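Local atomic coordinates of acetyltransferase of GNAT family (Staphylococcus aureus subsp. aureus Mu50, PDB entry 3D8P), a protein that probably transfers an acetyl group from acetyl-coenzyme A to an acceptor substrate, as a member of the GNAT family of acetyltransferases. Residues L49-N61 and L99-N111. Sequence-based numbering, arbitrary orientation.
Sequences LNSGGQFWLAINN and LLDKVIMTCKEQN
Lys102 lies over one face of the Trp56 indole. The lysine aliphatic chain crosses that face at about a right angle. Lys102 CG sits over the ring system, and Lys102 CE stands 3.6 Å from the centroid of the Trp56 six-membered ring, a CH-pi contact. CG of Lys102 is anti to the backbone N (chi1 -176°), and the chain bends at chi2, which brings CG and CE over the same face. Lys102 NZ makes an off-centre cation-pi contact, 4.6 Å from the centroid of the Trp56 six-membered ring.

Gln54 OE1 meets the indole at its edge, in the ring plane, which helps set the ring's orientation. Trp56 NE1 donates a nearly straight hydrogen bond (2.9 Å, 174°) to Gln54 OE1, onto a lone pair in the carbonyl plane. This amide is wedged against the helix: Gln54 OE1 is 3.2 Å from Thr106 CB, and Thr106 CG2 packs on Gln54 CD. Thr106 OG1 donates a 2.6 Å hydrogen bond back to Lys102 O.

Val103 CG2 meets the indole edge at CD1, and Leu99 CD2 reaches Ala58 CB at 4.1 Å. Against this close packing, the far end is loose. Gly52 and Gln110 are both partly exposed, and Gly52 O and Gln110 OE1 approach only to 3.8 Å.

Helix 95-109 runs roughly antiparallel to strand 54-59 on one face of the GNAT sheet. Strands 5-8 and 65-73 flank this strand; Ile6 touches Leu99 and Ala58, while Ile69 touches Trp56 and Val103.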
# COMPACT_ATOMS: atom_id res chain seq x y z
N LEU A 49 6.11 4.47 9.90
CA LEU A 49 7.44 5.05 9.84
C LEU A 49 8.33 4.67 11.01
O LEU A 49 9.47 4.34 10.80
CB LEU A 49 7.37 6.57 9.70
CG LEU A 49 6.50 7.12 8.55
CD1 LEU A 49 6.71 8.64 8.37
CD2 LEU A 49 6.74 6.36 7.24
N ASN A 50 7.80 4.69 12.23
CA ASN A 50 8.60 4.44 13.42
C ASN A 50 8.84 2.98 13.72
O ASN A 50 9.66 2.64 14.57
CB ASN A 50 7.93 5.08 14.66
CG ASN A 50 7.93 6.58 14.61
OD1 ASN A 50 8.57 7.19 13.74
ND2 ASN A 50 7.20 7.20 15.56
N SER A 51 8.09 2.14 13.02
CA SER A 51 8.10 0.71 13.21
C SER A 51 9.03 0.01 12.24
O SER A 51 9.05 -1.19 12.21
CB SER A 51 6.68 0.17 12.99
OG SER A 51 6.20 0.39 11.65
N GLY A 52 9.77 0.76 11.43
CA GLY A 52 10.66 0.15 10.45
C GLY A 52 9.99 -0.07 9.11
O GLY A 52 10.53 -0.78 8.26
N GLY A 53 8.83 0.56 8.91
CA GLY A 53 8.08 0.45 7.67
C GLY A 53 8.26 1.67 6.79
O GLY A 53 9.22 2.40 6.94
N GLN A 54 7.31 1.87 5.87
CA GLN A 54 7.31 2.96 4.91
C GLN A 54 5.90 3.46 4.66
O GLN A 54 4.94 2.74 4.78
CB GLN A 54 7.86 2.49 3.56
CG GLN A 54 9.30 1.97 3.56
CD GLN A 54 9.64 1.22 2.28
OE1 GLN A 54 9.40 1.71 1.19
NE2 GLN A 54 10.19 0.02 2.41
N PHE A 55 5.78 4.74 4.33
CA PHE A 55 4.54 5.26 3.81
C PHE A 55 4.88 6.45 2.90
O PHE A 55 5.45 7.46 3.34
CB PHE A 55 3.52 5.61 4.91
CG PHE A 55 2.12 5.50 4.43
CD1 PHE A 55 1.62 6.41 3.50
CD2 PHE A 55 1.31 4.46 4.83
CE1 PHE A 55 0.34 6.32 3.01
CE2 PHE A 55 0.02 4.36 4.36
CZ PHE A 55 -0.47 5.29 3.44
N TRP A 56 4.56 6.27 1.61
CA TRP A 56 4.88 7.23 0.57
C TRP A 56 3.61 7.78 -0.05
O TRP A 56 2.58 7.09 -0.13
CB TRP A 56 5.73 6.57 -0.53
CG TRP A 56 6.99 5.91 -0.04
CD1 TRP A 56 7.20 4.56 0.11
CD2 TRP A 56 8.21 6.56 0.35
NE1 TRP A 56 8.47 4.34 0.58
CE2 TRP A 56 9.11 5.54 0.74
CE3 TRP A 56 8.63 7.89 0.41
CZ2 TRP A 56 10.41 5.81 1.17
CZ3 TRP A 56 9.91 8.17 0.84
CH2 TRP A 56 10.79 7.12 1.23
N LEU A 57 3.68 9.04 -0.47
CA LEU A 57 2.58 9.70 -1.15
C LEU A 57 3.03 10.15 -2.52
O LEU A 57 4.11 10.71 -2.67
CB LEU A 57 2.14 10.95 -0.38
CG LEU A 57 1.79 10.76 1.09
CD1 LEU A 57 1.43 12.08 1.71
CD2 LEU A 57 0.65 9.73 1.24
N ALA A 58 2.20 9.90 -3.52
CA ALA A 58 2.38 10.48 -4.84
C ALA A 58 1.55 11.75 -4.78
O ALA A 58 0.36 11.71 -4.40
CB ALA A 58 1.88 9.55 -5.91
N ILE A 59 2.18 12.88 -5.11
CA ILE A 59 1.54 14.16 -5.03
C ILE A 59 1.66 14.93 -6.36
O ILE A 59 2.63 14.77 -7.10
CB ILE A 59 2.11 15.00 -3.83
CG1 ILE A 59 3.60 15.32 -4.03
CG2 ILE A 59 1.88 14.26 -2.50
CD1 ILE A 59 4.16 16.37 -3.04
N ASN A 60 0.68 15.76 -6.63
CA ASN A 60 0.68 16.54 -7.86
C ASN A 60 1.37 17.90 -7.64
O ASN A 60 2.02 18.13 -6.60
CB ASN A 60 -0.76 16.67 -8.38
CG ASN A 60 -1.67 17.48 -7.47
OD1 ASN A 60 -1.23 18.09 -6.50
ND2 ASN A 60 -2.95 17.51 -7.82
N ASN A 61 1.25 18.79 -8.62
CA ASN A 61 1.88 20.12 -8.58
C ASN A 61 1.36 21.00 -7.44
O ASN A 61 2.07 21.90 -6.98
CB ASN A 61 1.70 20.83 -9.95
CG ASN A 61 0.22 21.16 -10.26
OD1 ASN A 61 -0.67 20.31 -10.15
ND2 ASN A 61 -0.03 22.42 -10.65
N LEU A 99 5.16 4.32 -7.30
CA LEU A 99 5.00 4.06 -5.87
C LEU A 99 5.66 2.73 -5.49
O LEU A 99 6.47 2.69 -4.57
CB LEU A 99 3.52 4.05 -5.46
CG LEU A 99 2.87 5.44 -5.36
CD1 LEU A 99 1.38 5.32 -5.29
CD2 LEU A 99 3.42 6.23 -4.16
N LEU A 100 5.33 1.67 -6.22
CA LEU A 100 5.90 0.35 -5.96
C LEU A 100 7.41 0.33 -6.07
O LEU A 100 8.10 -0.20 -5.21
CB LEU A 100 5.30 -0.68 -6.93
CG LEU A 100 5.62 -2.16 -6.70
CD1 LEU A 100 5.30 -2.55 -5.26
CD2 LEU A 100 4.85 -3.02 -7.73
N ASP A 101 7.93 0.91 -7.14
CA ASP A 101 9.37 1.04 -7.35
C ASP A 101 10.08 1.70 -6.16
O ASP A 101 11.20 1.30 -5.80
CB ASP A 101 9.64 1.88 -8.62
CG ASP A 101 9.37 1.10 -9.92
OD1 ASP A 101 9.26 -0.15 -9.90
OD2 ASP A 101 9.30 1.76 -10.99
N LYS A 102 9.44 2.72 -5.58
CA LYS A 102 9.98 3.43 -4.42
C LYS A 102 10.08 2.50 -3.24
O LYS A 102 11.06 2.51 -2.51
CB LYS A 102 9.10 4.62 -4.07
CG LYS A 102 9.61 5.51 -2.94
CD LYS A 102 10.95 6.11 -3.26
CE LYS A 102 11.32 7.17 -2.27
NZ LYS A 102 12.70 7.66 -2.48
N VAL A 103 9.01 1.74 -3.03
CA VAL A 103 8.98 0.70 -2.00
C VAL A 103 10.07 -0.37 -2.28
O VAL A 103 10.87 -0.66 -1.40
CB VAL A 103 7.53 0.07 -1.85
CG1 VAL A 103 7.54 -1.19 -0.98
CG2 VAL A 103 6.55 1.09 -1.25
N ILE A 104 10.14 -0.91 -3.50
CA ILE A 104 11.13 -1.95 -3.80
C ILE A 104 12.56 -1.46 -3.55
O ILE A 104 13.36 -2.13 -2.92
CB ILE A 104 10.91 -2.55 -5.20
CG1 ILE A 104 9.65 -3.43 -5.16
CG2 ILE A 104 12.13 -3.39 -5.67
CD1 ILE A 104 9.08 -3.68 -6.49
N MSE A 105 12.86 -0.25 -4.01
CA MSE A 105 14.19 0.34 -3.80
C MSE A 105 14.49 0.51 -2.30
O MSE A 105 15.59 0.23 -1.86
CB MSE A 105 14.25 1.70 -4.48
CG MSE A 105 15.57 2.39 -4.39
SE MSE A 105 15.30 4.34 -4.25
CE MSE A 105 14.47 4.43 -2.44
N THR A 106 13.50 0.97 -1.54
CA THR A 106 13.69 1.19 -0.10
C THR A 106 13.84 -0.15 0.63
O THR A 106 14.60 -0.25 1.58
CB THR A 106 12.53 2.04 0.49
OG1 THR A 106 12.33 3.20 -0.33
CG2 THR A 106 12.80 2.46 1.97
N CYS A 107 13.12 -1.17 0.18
CA CYS A 107 13.25 -2.50 0.76
C CYS A 107 14.65 -3.06 0.53
O CYS A 107 15.22 -3.72 1.41
CB CYS A 107 12.24 -3.46 0.11
SG CYS A 107 10.56 -3.25 0.60
N LYS A 108 15.22 -2.81 -0.64
CA LYS A 108 16.57 -3.27 -0.92
C LYS A 108 17.59 -2.62 0.02
O LYS A 108 18.47 -3.30 0.55
CB LYS A 108 16.93 -3.07 -2.40
CG LYS A 108 16.10 -4.02 -3.28
CD LYS A 108 16.39 -3.86 -4.77
CE LYS A 108 15.60 -4.88 -5.63
NZ LYS A 108 15.89 -4.63 -7.08
N GLU A 109 17.46 -1.32 0.24
CA GLU A 109 18.34 -0.63 1.18
C GLU A 109 18.20 -1.20 2.58
O GLU A 109 19.17 -1.27 3.33
CB GLU A 109 18.03 0.87 1.26
CG GLU A 109 18.27 1.67 0.00
CD GLU A 109 17.63 3.07 0.09
OE1 GLU A 109 17.03 3.41 1.13
OE2 GLU A 109 17.72 3.82 -0.90
N GLN A 110 16.99 -1.61 2.95
CA GLN A 110 16.73 -2.06 4.31
C GLN A 110 16.80 -3.57 4.53
O GLN A 110 16.41 -4.06 5.58
CB GLN A 110 15.40 -1.48 4.79
CG GLN A 110 15.49 0.04 4.97
CD GLN A 110 14.17 0.71 5.27
OE1 GLN A 110 13.19 0.06 5.64
NE2 GLN A 110 14.13 2.04 5.10
N ASN A 111 17.35 -4.30 3.56
CA ASN A 111 17.51 -5.77 3.62
C ASN A 111 16.22 -6.57 3.81
O ASN A 111 16.17 -7.55 4.58
CB ASN A 111 18.55 -6.12 4.70
CG ASN A 111 19.92 -5.54 4.38
OD1 ASN A 111 20.50 -5.86 3.34
ND2 ASN A 111 20.43 -4.66 5.26